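Integral membrane indolylacetylinositol arabinosyltransferase EmbC (Mycolicibacterium smegmatis, PDB 7BVE) is a membrane arabinosyltransferase that binds the anti-tuberculosis drug ethambutol and probably polymerises arabinose into arabinan of the mycobacterial cell wall. Local coordinates at residues T123-S127 against V170-R174; I503-L508 against T570-F576; A742-M746 against G824-T830. All coordinates share one frame. Residue numbers count along the deposited sequence, not the author numbering.

Contact 1: T123-S127 against V170-R174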
ATOM      1  N   THR A 123     -14.513 -13.514  35.134  1.00 22.67           N
ATOM      2  CA  THR A 123     -15.688 -12.909  35.771  1.00 22.67           C
ATOM      3  C   THR A 123     -16.131 -13.799  36.907  1.00 22.67           C
ATOM      4  O   THR A 123     -16.500 -14.857  36.594  1.00 22.67           O
ATOM      5  CB  THR A 123     -16.841 -12.955  34.773  1.00 22.67           C
ATOM      6  OG1 THR A 123     -17.263 -14.299  34.579  1.00 22.67           O
ATOM      7  CG2 THR A 123     -16.505 -12.371  33.422  1.00 22.67           C
ATOM      8  N   PRO A 124     -16.363 -13.383  38.157  1.00 21.60           N
ATOM      9  CA  PRO A 124     -16.719 -14.338  39.188  1.00 21.60           C
ATOM     10  C   PRO A 124     -18.082 -14.984  38.960  1.00 21.60           C
ATOM     11  O   PRO A 124     -18.897 -14.384  38.403  1.00 21.60           O
ATOM     12  CB  PRO A 124     -16.738 -13.514  40.466  1.00 21.60           C
ATOM     13  CG  PRO A 124     -15.969 -12.292  40.087  1.00 21.60           C
ATOM     14  CD  PRO A 124     -16.350 -12.030  38.652  1.00 21.60           C
ATOM     15  N   VAL A 125     -18.268 -16.207  39.426  1.00 19.19           N
ATOM     16  CA  VAL A 125     -19.563 -16.905  39.259  1.00 19.19           C
ATOM     17  C   VAL A 125     -20.249 -17.019  40.624  1.00 19.19           C
ATOM     18  O   VAL A 125     -21.263 -16.453  40.786  1.00 19.19           O
ATOM     19  CB  VAL A 125     -19.357 -18.238  38.526  1.00 19.19           C
ATOM     20  CG1 VAL A 125     -20.603 -19.077  38.461  1.00 19.19           C
ATOM     21  CG2 VAL A 125     -18.831 -18.007  37.134  1.00 19.19           C
ATOM     22  N   VAL A 126     -19.636 -17.598  41.623  1.00 20.97           N
ATOM     23  CA  VAL A 126     -20.227 -17.805  42.938  1.00 20.97           C
ATOM     24  C   VAL A 126     -19.113 -17.678  43.971  1.00 20.97           C
ATOM     25  O   VAL A 126     -17.938 -17.879  43.671  1.00 20.97           O
ATOM     26  CB  VAL A 126     -20.953 -19.174  43.006  1.00 20.97           C
ATOM     27  CG1 VAL A 126     -19.971 -20.323  43.062  1.00 20.97           C
ATOM     28  CG2 VAL A 126     -21.959 -19.227  44.138  1.00 20.97           C
ATOM     29  N   SER A 127     -19.481 -17.279  45.187  1.00 27.04           N
ATOM     30  CA  SER A 127     -18.505 -17.084  46.253  1.00 27.04           C
ATOM     31  C   SER A 127     -19.178 -17.355  47.588  1.00 27.04           C
ATOM     32  O   SER A 127     -20.398 -17.259  47.713  1.00 27.04           O
ATOM     33  CB  SER A 127     -17.923 -15.672  46.231  1.00 27.04           C
ATOM     34  OG  SER A 127     -17.241 -15.417  45.019  1.00 27.04           O
ATOM     35  N   VAL A 170     -27.758 -19.853  47.285  1.00 38.56           N
ATOM     36  CA  VAL A 170     -26.797 -19.075  46.494  1.00 38.56           C
ATOM     37  C   VAL A 170     -26.257 -19.756  45.236  1.00 38.56           C
ATOM     38  O   VAL A 170     -25.737 -20.873  45.273  1.00 38.56           O
ATOM     39  CB  VAL A 170     -25.646 -18.624  47.420  1.00 38.56           C
ATOM     40  CG1 VAL A 170     -25.128 -19.777  48.227  1.00 38.56           C
ATOM     41  CG2 VAL A 170     -24.507 -17.996  46.628  1.00 38.56           C
ATOM     42  N   ARG A 171     -26.419 -19.076  44.104  1.00 29.53           N
ATOM     43  CA  ARG A 171     -26.016 -19.569  42.799  1.00 29.53           C
ATOM     44  C   ARG A 171     -25.376 -18.421  42.036  1.00 29.53           C
ATOM     45  O   ARG A 171     -25.165 -17.331  42.572  1.00 29.53           O
ATOM     46  CB  ARG A 171     -27.206 -20.126  42.014  1.00 29.53           C
ATOM     47  CG  ARG A 171     -27.841 -21.360  42.611  1.00 29.53           C
ATOM     48  CD  ARG A 171     -28.997 -21.862  41.782  1.00 29.53           C
ATOM     49  NE  ARG A 171     -28.540 -22.430  40.521  1.00 29.53           N
ATOM     50  CZ  ARG A 171     -29.350 -22.845  39.554  1.00 29.53           C
ATOM     51  NH1 ARG A 171     -28.843 -23.353  38.439  1.00 29.53           N
ATOM     52  NH2 ARG A 171     -30.665 -22.759  39.702  1.00 29.53           N
ATOM     53  N   GLY A 172     -25.074 -18.671  40.772  1.00 23.74           N
ATOM     54  CA  GLY A 172     -24.584 -17.632  39.896  1.00 23.74           C
ATOM     55  C   GLY A 172     -24.543 -18.140  38.477  1.00 23.74           C
ATOM     56  O   GLY A 172     -24.009 -19.216  38.226  1.00 23.74           O
ATOM     57  N   GLU A 173     -25.105 -17.386  37.542  1.00 27.49           N
ATOM     58  CA  GLU A 173     -25.166 -17.802  36.152  1.00 27.49           C
ATOM     59  C   GLU A 173     -24.671 -16.670  35.270  1.00 27.49           C
ATOM     60  O   GLU A 173     -24.801 -15.493  35.604  1.00 27.49           O
ATOM     61  CB  GLU A 173     -26.584 -18.202  35.738  1.00 27.49           C
ATOM     62  CG  GLU A 173     -27.105 -19.457  36.409  1.00 27.49           C
ATOM     63  CD  GLU A 173     -27.748 -19.183  37.751  1.00 27.49           C
ATOM     64  OE1 GLU A 173     -27.878 -17.999  38.115  1.00 27.49           O
ATOM     65  OE2 GLU A 173     -28.122 -20.148  38.447  1.00 27.49           O
ATOM     66  N   ARG A 174     -24.082 -17.042  34.139  1.00 30.27           N
ATOM     67  CA  ARG A 174     -23.636 -16.080  33.137  1.00 30.27           C
ATOM     68  C   ARG A 174     -24.105 -16.578  31.778  1.00 30.27           C
ATOM     69  O   ARG A 174     -23.685 -17.649  31.333  1.00 30.27           O
ATOM     70  CB  ARG A 174     -22.121 -15.903  33.158  1.00 30.27           C
ATOM     71  CG  ARG A 174     -21.565 -15.320  34.439  1.00 30.27           C
ATOM     72  CD  ARG A 174     -22.025 -13.892  34.636  1.00 30.27           C
ATOM     73  NE  ARG A 174     -21.367 -13.256  35.773  1.00 30.27           N
ATOM     74  CZ  ARG A 174     -21.804 -13.328  37.026  1.00 30.27           C
ATOM     75  NH1 ARG A 174     -22.894 -14.022  37.315  1.00 30.27           N
ATOM     76  NH2 ARG A 174     -21.143 -12.713  37.994  1.00 30.27           N
TER
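Strands 123-127 and 171-174 run roughly antiparallel, at 156°, with axes 5.4 Å apart at their closest, yet they meet through side chains and carbonyl groups without backbone pairing. V125 and G172 are in register, their CA atoms 5.1 Å apart. V125 O lies 3.6 Å from G172 CA, where a CB would collide with it, so the bare glycine permits the close approach. The t rotamer of V125 sets CG1 3.4 Å from G172 O. Next along the strand, V126 in rotamer p packs CG2 against V170 CG2 at 3.8 Å, backed by F154. Each is an edge strand of its own antiparallel sheet, 123-129 beside 115-120 and 171-175 beside 149-155, so the contact joins the edges of two sheets in the concanavalin-like domain. G172 and R174 form their backbone hydrogen bonds with G152 and V150 on the latter neighbour. R174, in m for chi1 and chi2, curls back so that its NH1 donates to E173 O at 3.0 Å. P124 O then sits over one face of the guanidinium, 2.8 Å from R174 NH2 but poorly angled for a hydrogen bond. The p rotamer of T123 puts OG1 in a hydrogen bond with V120 O. R171 and E173 point away from strand 123-127 and pair by charge, with R171 NE 3.1 Å from E173 OE2.

Contact 2: I503-L508 against T570-F576; sequences IRYSRL and TKWTHHF. With PO4 (phosphate ion), chain F.
Helix 502-508 keeps a regular helical backbone over 503-508 (phi near -70, psi near -30; R507 N to I503 O 2.9 Å, L508 N to R504 O 3.0 Å) and presents R504 and R507 to a loop that runs extended through W572 and then turns. T570 (phi/psi -117/142) donates from OG1 to PO4 O3 at 2.6 Å; R383 also hydrogen-bonds this phosphate ion. K571 (-112/86) sets the register, its CA 5.0 Å from R504 CA; its side chain leads away, and NZ bonds to T568 O. W572 (-110/168; chi1 m, chi2 102°) accepts a hydrogen bond at its O from R504 NE, 2.9 Å. Its indole receives a cation-pi contact: R507, extended beyond an m chi1, places CZ 4.4 Å from the centroid of the six-membered ring, 13° off the normal. The indole also touches ethambutol, making W572 the residue of this contact that lines the drug pocket, in the membrane domain of a GT-C type transferase. T573 (-89/-27) then starts the turn, its CG2 3.8 Å from L508 CD1. The CA-to-CB bond of H574 points away from the helix, and its side chain touches R383 and R519. H575 (-83/-4, chi1 m) accepts a weak hydrogen bond at ND1 from R504 NH2, 3.4 Å; R504 itself, chi1 and chi2 t and chi3 m, forms a salt bridge with E501 through NH1. F576 (-78/-3, chi1 m) brings its CZ 3.6 Å from R504 CD while its edge meets the face of Y505 (chi1 m) in an offset edge-to-face pair, centroids 5.7 Å apart and planes at 66°.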
ATOM      1  N   ILE A 503      -4.606  -5.556  -3.825  1.00 15.07           N
ATOM      2  CA  ILE A 503      -3.593  -5.799  -2.802  1.00 15.07           C
ATOM      3  C   ILE A 503      -2.512  -6.743  -3.311  1.00 15.07           C
ATOM      4  O   ILE A 503      -1.337  -6.595  -2.958  1.00 15.07           O
ATOM      5  CB  ILE A 503      -4.291  -6.307  -1.526  1.00 15.07           C
ATOM      6  CG1 ILE A 503      -5.145  -5.186  -0.951  1.00 15.07           C
ATOM      7  CG2 ILE A 503      -3.321  -6.775  -0.471  1.00 15.07           C
ATOM      8  CD1 ILE A 503      -6.015  -5.598   0.187  1.00 15.07           C
ATOM      9  N   ARG A 504      -2.870  -7.683  -4.189  1.00 15.07           N
ATOM     10  CA  ARG A 504      -1.876  -8.553  -4.812  1.00 15.07           C
ATOM     11  C   ARG A 504      -0.899  -7.759  -5.674  1.00 15.07           C
ATOM     12  O   ARG A 504       0.318  -7.981  -5.626  1.00 15.07           O
ATOM     13  CB  ARG A 504      -2.587  -9.626  -5.631  1.00 15.07           C
ATOM     14  CG  ARG A 504      -1.664 -10.569  -6.345  1.00 15.07           C
ATOM     15  CD  ARG A 504      -2.394 -11.654  -7.109  1.00 15.07           C
ATOM     16  NE  ARG A 504      -2.965 -12.698  -6.268  1.00 15.07           N
ATOM     17  CZ  ARG A 504      -4.254 -12.979  -6.187  1.00 15.07           C
ATOM     18  NH1 ARG A 504      -5.131 -12.295  -6.900  1.00 15.07           N
ATOM     19  NH2 ARG A 504      -4.671 -13.950  -5.398  1.00 15.07           N
ATOM     20  N   TYR A 505      -1.405  -6.776  -6.408  1.00 15.07           N
ATOM     21  CA  TYR A 505      -0.554  -5.943  -7.246  1.00 15.07           C
ATOM     22  C   TYR A 505       0.136  -4.848  -6.451  1.00 15.07           C
ATOM     23  O   TYR A 505       1.136  -4.299  -6.910  1.00 15.07           O
ATOM     24  CB  TYR A 505      -1.387  -5.350  -8.373  1.00 15.07           C
ATOM     25  CG  TYR A 505      -1.908  -6.416  -9.294  1.00 15.07           C
ATOM     26  CD1 TYR A 505      -1.117  -6.922 -10.313  1.00 15.07           C
ATOM     27  CD2 TYR A 505      -3.173  -6.950  -9.117  1.00 15.07           C
ATOM     28  CE1 TYR A 505      -1.585  -7.908 -11.143  1.00 15.07           C
ATOM     29  CE2 TYR A 505      -3.641  -7.934  -9.934  1.00 15.07           C
ATOM     30  CZ  TYR A 505      -2.849  -8.411 -10.944  1.00 15.07           C
ATOM     31  OH  TYR A 505      -3.336  -9.399 -11.761  1.00 15.07           O
ATOM     32  N   SER A 506      -0.377  -4.512  -5.273  1.00 15.07           N
ATOM     33  CA  SER A 506       0.349  -3.616  -4.388  1.00 15.07           C
ATOM     34  C   SER A 506       1.522  -4.333  -3.739  1.00 15.07           C
ATOM     35  O   SER A 506       2.562  -3.724  -3.483  1.00 15.07           O
ATOM     36  CB  SER A 506      -0.588  -3.054  -3.326  1.00 15.07           C
ATOM     37  OG  SER A 506      -1.609  -2.272  -3.917  1.00 15.07           O
ATOM     38  N   ARG A 507       1.368  -5.628  -3.458  1.00 15.07           N
ATOM     39  CA  ARG A 507       2.471  -6.415  -2.919  1.00 15.07           C
ATOM     40  C   ARG A 507       3.497  -6.762  -3.981  1.00 15.07           C
ATOM     41  O   ARG A 507       4.662  -6.986  -3.646  1.00 15.07           O
ATOM     42  CB  ARG A 507       1.956  -7.700  -2.278  1.00 15.07           C
ATOM     43  CG  ARG A 507       1.165  -7.477  -1.023  1.00 15.07           C
ATOM     44  CD  ARG A 507       0.653  -8.771  -0.429  1.00 15.07           C
ATOM     45  NE  ARG A 507      -0.237  -8.500   0.694  1.00 15.07           N
ATOM     46  CZ  ARG A 507      -0.905  -9.428   1.368  1.00 15.07           C
ATOM     47  NH1 ARG A 507      -0.781 -10.703   1.041  1.00 15.07           N
ATOM     48  NH2 ARG A 507      -1.696  -9.082   2.370  1.00 15.07           N
ATOM     49  N   LEU A 508       3.091  -6.833  -5.249  1.00 15.07           N
ATOM     50  CA  LEU A 508       4.058  -7.069  -6.315  1.00 15.07           C
ATOM     51  C   LEU A 508       5.025  -5.905  -6.495  1.00 15.07           C
ATOM     52  O   LEU A 508       6.146  -6.112  -6.964  1.00 15.07           O
ATOM     53  CB  LEU A 508       3.322  -7.347  -7.625  1.00 15.07           C
ATOM     54  CG  LEU A 508       4.092  -7.745  -8.882  1.00 15.07           C
ATOM     55  CD1 LEU A 508       4.771  -9.065  -8.683  1.00 15.07           C
ATOM     56  CD2 LEU A 508       3.175  -7.800 -10.070  1.00 15.07           C
ATOM     57  N   THR A 570      -7.087 -15.167  -0.110  1.00 16.27           N
ATOM     58  CA  THR A 570      -5.834 -14.512   0.224  1.00 16.27           C
ATOM     59  C   THR A 570      -5.193 -13.981  -1.047  1.00 16.27           C
ATOM     60  O   THR A 570      -5.248 -14.618  -2.098  1.00 16.27           O
ATOM     61  CB  THR A 570      -4.877 -15.470   0.920  1.00 16.27           C
ATOM     62  OG1 THR A 570      -4.599 -16.571   0.051  1.00 16.27           O
ATOM     63  CG2 THR A 570      -5.482 -15.993   2.201  1.00 16.27           C
ATOM     64  N   LYS A 571      -4.581 -12.808  -0.946  1.00 15.07           N
ATOM     65  CA  LYS A 571      -4.011 -12.127  -2.102  1.00 15.07           C
ATOM     66  C   LYS A 571      -2.497 -12.140  -1.944  1.00 15.07           C
ATOM     67  O   LYS A 571      -1.910 -11.185  -1.439  1.00 15.07           O
ATOM     68  CB  LYS A 571      -4.538 -10.708  -2.215  1.00 15.07           C
ATOM     69  CG  LYS A 571      -6.045 -10.589  -2.266  1.00 15.07           C
ATOM     70  CD  LYS A 571      -6.616 -11.236  -3.496  1.00 15.07           C
ATOM     71  CE  LYS A 571      -8.078 -10.906  -3.665  1.00 15.07           C
ATOM     72  NZ  LYS A 571      -8.937 -11.537  -2.652  1.00 15.07           N
ATOM     73  N   TRP A 572      -1.866 -13.216  -2.393  1.00 16.72           N
ATOM     74  CA  TRP A 572      -0.422 -13.355  -2.341  1.00 16.72           C
ATOM     75  C   TRP A 572       0.163 -13.290  -3.741  1.00 16.72           C
ATOM     76  O   TRP A 572      -0.545 -13.363  -4.745  1.00 16.72           O
ATOM     77  CB  TRP A 572      -0.016 -14.661  -1.662  1.00 16.72           C
ATOM     78  CG  TRP A 572      -0.352 -14.681  -0.232  1.00 16.72           C
ATOM     79  CD1 TRP A 572      -1.400 -15.312   0.353  1.00 16.72           C
ATOM     80  CD2 TRP A 572       0.338 -14.000   0.809  1.00 16.72           C
ATOM     81  NE1 TRP A 572      -1.400 -15.080   1.702  1.00 16.72           N
ATOM     82  CE2 TRP A 572      -0.340 -14.272   2.007  1.00 16.72           C
ATOM     83  CE3 TRP A 572       1.473 -13.191   0.847  1.00 16.72           C
ATOM     84  CZ2 TRP A 572       0.078 -13.767   3.227  1.00 16.72           C
ATOM     85  CZ3 TRP A 572       1.886 -12.690   2.058  1.00 16.72           C
ATOM     86  CH2 TRP A 572       1.191 -12.980   3.232  1.00 16.72           C
ATOM     87  N   THR A 573       1.480 -13.152  -3.790  1.00 15.07           N
ATOM     88  CA  THR A 573       2.193 -12.992  -5.047  1.00 15.07           C
ATOM     89  C   THR A 573       2.587 -14.334  -5.652  1.00 15.07           C
ATOM     90  O   THR A 573       2.661 -14.458  -6.876  1.00 15.07           O
ATOM     91  CB  THR A 573       3.411 -12.090  -4.818  1.00 15.07           C
ATOM     92  OG1 THR A 573       2.982 -10.882  -4.199  1.00 15.07           O
ATOM     93  CG2 THR A 573       4.071 -11.706  -6.107  1.00 15.07           C
ATOM     94  N   HIS A 574       2.762 -15.367  -4.835  1.00 15.13           N
ATOM     95  CA  HIS A 574       3.066 -16.694  -5.363  1.00 15.13           C
ATOM     96  C   HIS A 574       1.861 -17.424  -5.928  1.00 15.13           C
ATOM     97  O   HIS A 574       1.994 -18.595  -6.282  1.00 15.13           O
ATOM     98  CB  HIS A 574       3.734 -17.570  -4.304  1.00 15.13           C
ATOM     99  CG  HIS A 574       3.006 -17.615  -3.004  1.00 15.13           C
ATOM    100  ND1 HIS A 574       3.288 -16.743  -1.970  1.00 15.13           N
ATOM    101  CD2 HIS A 574       2.003 -18.403  -2.558  1.00 15.13           C
ATOM    102  CE1 HIS A 574       2.499 -17.012  -0.945  1.00 15.13           C
ATOM    103  NE2 HIS A 574       1.710 -18.006  -1.281  1.00 15.13           N
ATOM    104  N   HIS A 575       0.706 -16.777  -6.032  1.00 15.07           N
ATOM    105  CA  HIS A 575      -0.421 -17.357  -6.737  1.00 15.07           C
ATOM    106  C   HIS A 575      -0.346 -17.131  -8.234  1.00 15.07           C
ATOM    107  O   HIS A 575      -1.212 -17.630  -8.956  1.00 15.07           O
ATOM    108  CB  HIS A 575      -1.729 -16.781  -6.215  1.00 15.07           C
ATOM    109  CG  HIS A 575      -2.023 -17.141  -4.797  1.00 15.07           C
ATOM    110  ND1 HIS A 575      -3.067 -16.588  -4.092  1.00 15.07           N
ATOM    111  CD2 HIS A 575      -1.405 -17.988  -3.944  1.00 15.07           C
ATOM    112  CE1 HIS A 575      -3.080 -17.081  -2.869  1.00 15.07           C
ATOM    113  NE2 HIS A 575      -2.082 -17.934  -2.754  1.00 15.07           N
ATOM    114  N   PHE A 576       0.646 -16.382  -8.718  1.00 15.07           N
ATOM    115  CA  PHE A 576       0.845 -16.230 -10.151  1.00 15.07           C
ATOM    116  C   PHE A 576       1.523 -17.432 -10.781  1.00 15.07           C
ATOM    117  O   PHE A 576       1.693 -17.450 -12.000  1.00 15.07           O
ATOM    118  CB  PHE A 576       1.675 -14.987 -10.465  1.00 15.07           C
ATOM    119  CG  PHE A 576       0.947 -13.692 -10.276  1.00 15.07           C
ATOM    120  CD1 PHE A 576      -0.020 -13.292 -11.179  1.00 15.07           C
ATOM    121  CD2 PHE A 576       1.281 -12.833  -9.246  1.00 15.07           C
ATOM    122  CE1 PHE A 576      -0.673 -12.095 -11.023  1.00 15.07           C
ATOM    123  CE2 PHE A 576       0.634 -11.631  -9.092  1.00 15.07           C
ATOM    124  CZ  PHE A 576      -0.337 -11.263  -9.983  1.00 15.07           C
TER
HETATM  125  P   PO4 F1102      -3.419 -20.078   0.515  1.00 81.26           P
HETATM  126  O1  PO4 F1102      -3.090 -21.231  -0.399  1.00 81.26           O
HETATM  127  O2  PO4 F1102      -2.169 -19.285   0.796  1.00 81.26           O
HETATM  128  O3  PO4 F1102      -4.447 -19.198  -0.149  1.00 81.26           O
HETATM  129  O4  PO4 F1102      -3.980 -20.594   1.814  1.00 81.26           O

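Contact 3: A742-M746 against G824-T830; sequences ANAGM and GLNPATT
An inverse gamma turn centred on G745 shapes the first of two irregular loops that pack together in the C-terminal domain. In the facing loop, G824 has positive phi (74/36), L825 is extended (-83/134) with rotamer m,t, and N826 O accepts from T830 N at 3.1 Å. A742 (phi/psi -84/10) points its CB toward segment 824-830, 4.1 Å from L825 CD2, and its O lies 3.3 Å from the same methyl. N743 (-111/15, chi1 m) has its CA nearest that of L825 across the two segments, 6.0 Å, and its side-chain end reaches the backbone of G824, L825 and N826. A744 (-87/-61) leads into G745 (-94/45), where a weak hydrogen bond from M746 N to A744 O, 3.2 Å, closes the turn; G745 also pairs by backbone with I945. The turn directs M746 (-72/135) back toward L825; with chi1 and chi2 m and chi3 t, M746 CE ends 3.9 Å from L825 CD2.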
ATOM      1  N   ALA A 742      25.949 -22.701  30.023  1.00 27.55           N
ATOM      2  CA  ALA A 742      26.635 -21.437  29.782  1.00 27.55           C
ATOM      3  C   ALA A 742      27.588 -21.048  30.900  1.00 27.55           C
ATOM      4  O   ALA A 742      28.088 -19.922  30.897  1.00 27.55           O
ATOM      5  CB  ALA A 742      25.622 -20.316  29.565  1.00 27.55           C
ATOM      6  N   ASN A 743      27.854 -21.940  31.852  1.00 36.28           N
ATOM      7  CA  ASN A 743      28.762 -21.675  32.958  1.00 36.28           C
ATOM      8  C   ASN A 743      30.042 -22.489  32.853  1.00 36.28           C
ATOM      9  O   ASN A 743      30.783 -22.600  33.832  1.00 36.28           O
ATOM     10  CB  ASN A 743      28.079 -21.976  34.290  1.00 36.28           C
ATOM     11  CG  ASN A 743      26.860 -21.128  34.520  1.00 36.28           C
ATOM     12  OD1 ASN A 743      25.742 -21.635  34.581  1.00 36.28           O
ATOM     13  ND2 ASN A 743      27.065 -19.825  34.652  1.00 36.28           N
ATOM     14  N   ALA A 744      30.311 -23.067  31.686  1.00 38.59           N
ATOM     15  CA  ALA A 744      31.365 -24.066  31.570  1.00 38.59           C
ATOM     16  C   ALA A 744      32.728 -23.438  31.298  1.00 38.59           C
ATOM     17  O   ALA A 744      33.655 -23.584  32.099  1.00 38.59           O
ATOM     18  CB  ALA A 744      31.006 -25.072  30.474  1.00 38.59           C
ATOM     19  N   GLY A 745      32.863 -22.735  30.179  1.00 31.36           N
ATOM     20  CA  GLY A 745      34.173 -22.285  29.758  1.00 31.36           C
ATOM     21  C   GLY A 745      34.567 -20.892  30.194  1.00 31.36           C
ATOM     22  O   GLY A 745      35.100 -20.126  29.390  1.00 31.36           O
ATOM     23  N   MET A 746      34.321 -20.547  31.455  1.00 42.40           N
ATOM     24  CA  MET A 746      34.749 -19.262  31.991  1.00 42.40           C
ATOM     25  C   MET A 746      36.258 -19.260  32.183  1.00 42.40           C
ATOM     26  O   MET A 746      36.824 -20.222  32.706  1.00 42.40           O
ATOM     27  CB  MET A 746      34.052 -18.975  33.318  1.00 42.40           C
ATOM     28  CG  MET A 746      32.573 -18.673  33.217  1.00 42.40           C
ATOM     29  SD  MET A 746      32.250 -17.090  32.430  1.00 42.40           S
ATOM     30  CE  MET A 746      30.474 -17.148  32.255  1.00 42.40           C
ATOM     31  N   GLY A 824      20.899 -18.804  31.651  1.00 23.26           N
ATOM     32  CA  GLY A 824      21.223 -19.721  32.722  1.00 23.26           C
ATOM     33  C   GLY A 824      22.562 -19.474  33.375  1.00 23.26           C
ATOM     34  O   GLY A 824      23.243 -20.430  33.760  1.00 23.26           O
ATOM     35  N   LEU A 825      22.963 -18.216  33.506  1.00 31.04           N
ATOM     36  CA  LEU A 825      24.222 -17.884  34.158  1.00 31.04           C
ATOM     37  C   LEU A 825      24.022 -17.864  35.666  1.00 31.04           C
ATOM     38  O   LEU A 825      23.046 -17.294  36.159  1.00 31.04           O
ATOM     39  CB  LEU A 825      24.736 -16.538  33.659  1.00 31.04           C
ATOM     40  CG  LEU A 825      25.249 -16.473  32.228  1.00 31.04           C
ATOM     41  CD1 LEU A 825      25.467 -15.034  31.832  1.00 31.04           C
ATOM     42  CD2 LEU A 825      26.541 -17.240  32.127  1.00 31.04           C
ATOM     43  N   ASN A 826      24.939 -18.485  36.391  1.00 40.46           N
ATOM     44  CA  ASN A 826      24.841 -18.599  37.838  1.00 40.46           C
ATOM     45  C   ASN A 826      25.156 -17.256  38.488  1.00 40.46           C
ATOM     46  O   ASN A 826      26.261 -16.732  38.290  1.00 40.46           O
ATOM     47  CB  ASN A 826      25.816 -19.663  38.333  1.00 40.46           C
ATOM     48  CG  ASN A 826      25.517 -20.126  39.739  1.00 40.46           C
ATOM     49  OD1 ASN A 826      24.548 -19.694  40.357  1.00 40.46           O
ATOM     50  ND2 ASN A 826      26.359 -21.010  40.256  1.00 40.46           N
ATOM     51  N   PRO A 827      24.233 -16.667  39.260  1.00 42.66           N
ATOM     52  CA  PRO A 827      24.529 -15.376  39.900  1.00 42.66           C
ATOM     53  C   PRO A 827      25.564 -15.463  41.002  1.00 42.66           C
ATOM     54  O   PRO A 827      26.185 -14.442  41.327  1.00 42.66           O
ATOM     55  CB  PRO A 827      23.169 -14.943  40.460  1.00 42.66           C
ATOM     56  CG  PRO A 827      22.168 -15.723  39.690  1.00 42.66           C
ATOM     57  CD  PRO A 827      22.820 -17.040  39.429  1.00 42.66           C
ATOM     58  N   ALA A 828      25.778 -16.642  41.581  1.00 42.59           N
ATOM     59  CA  ALA A 828      26.759 -16.805  42.643  1.00 42.59           C
ATOM     60  C   ALA A 828      28.185 -16.946  42.128  1.00 42.59           C
ATOM     61  O   ALA A 828      29.104 -17.066  42.943  1.00 42.59           O
ATOM     62  CB  ALA A 828      26.407 -18.024  43.496  1.00 42.59           C
ATOM     63  N   THR A 829      28.398 -16.942  40.808  1.00 42.72           N
ATOM     64  CA  THR A 829      29.745 -17.116  40.278  1.00 42.72           C
ATOM     65  C   THR A 829      30.056 -16.069  39.208  1.00 42.72           C
ATOM     66  O   THR A 829      31.230 -15.815  38.916  1.00 42.72           O
ATOM     67  CB  THR A 829      29.899 -18.537  39.719  1.00 42.72           C
ATOM     68  OG1 THR A 829      29.293 -19.462  40.628  1.00 42.72           O
ATOM     69  CG2 THR A 829      31.371 -18.935  39.598  1.00 42.72           C
ATOM     70  N   THR A 830      29.042 -15.407  38.665  1.00 38.28           N
ATOM     71  CA  THR A 830      29.222 -14.450  37.575  1.00 38.28           C
ATOM     72  C   THR A 830      29.051 -13.030  38.094  1.00 38.28           C
ATOM     73  O   THR A 830      27.930 -12.649  38.489  1.00 38.28           O
ATOM     74  CB  THR A 830      28.242 -14.740  36.440  1.00 38.28           C
ATOM     75  OG1 THR A 830      28.539 -16.022  35.874  1.00 38.28           O
ATOM     76  CG2 THR A 830      28.335 -13.688  35.355  1.00 38.28           C
TER

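The three contacts follow one another along the chain, each closing before the next opens, and each falls in a different part of the protein: contact 1 in the concanavalin-like domain, contact 2 in the GT-C membrane part, contact 3 in the C-terminal domain. Their centres lie 49 to 50 Å from each other, with nearest atoms about 33 to 36 Å apart, so none touches another. The domains are nevertheless interlinked: strand 1056-1062, from the C-terminal domain, is the far edge of the sheet that holds strand 171-175, and W965 and V1004 of the same domain line the ethambutol pocket with W572 of contact 2.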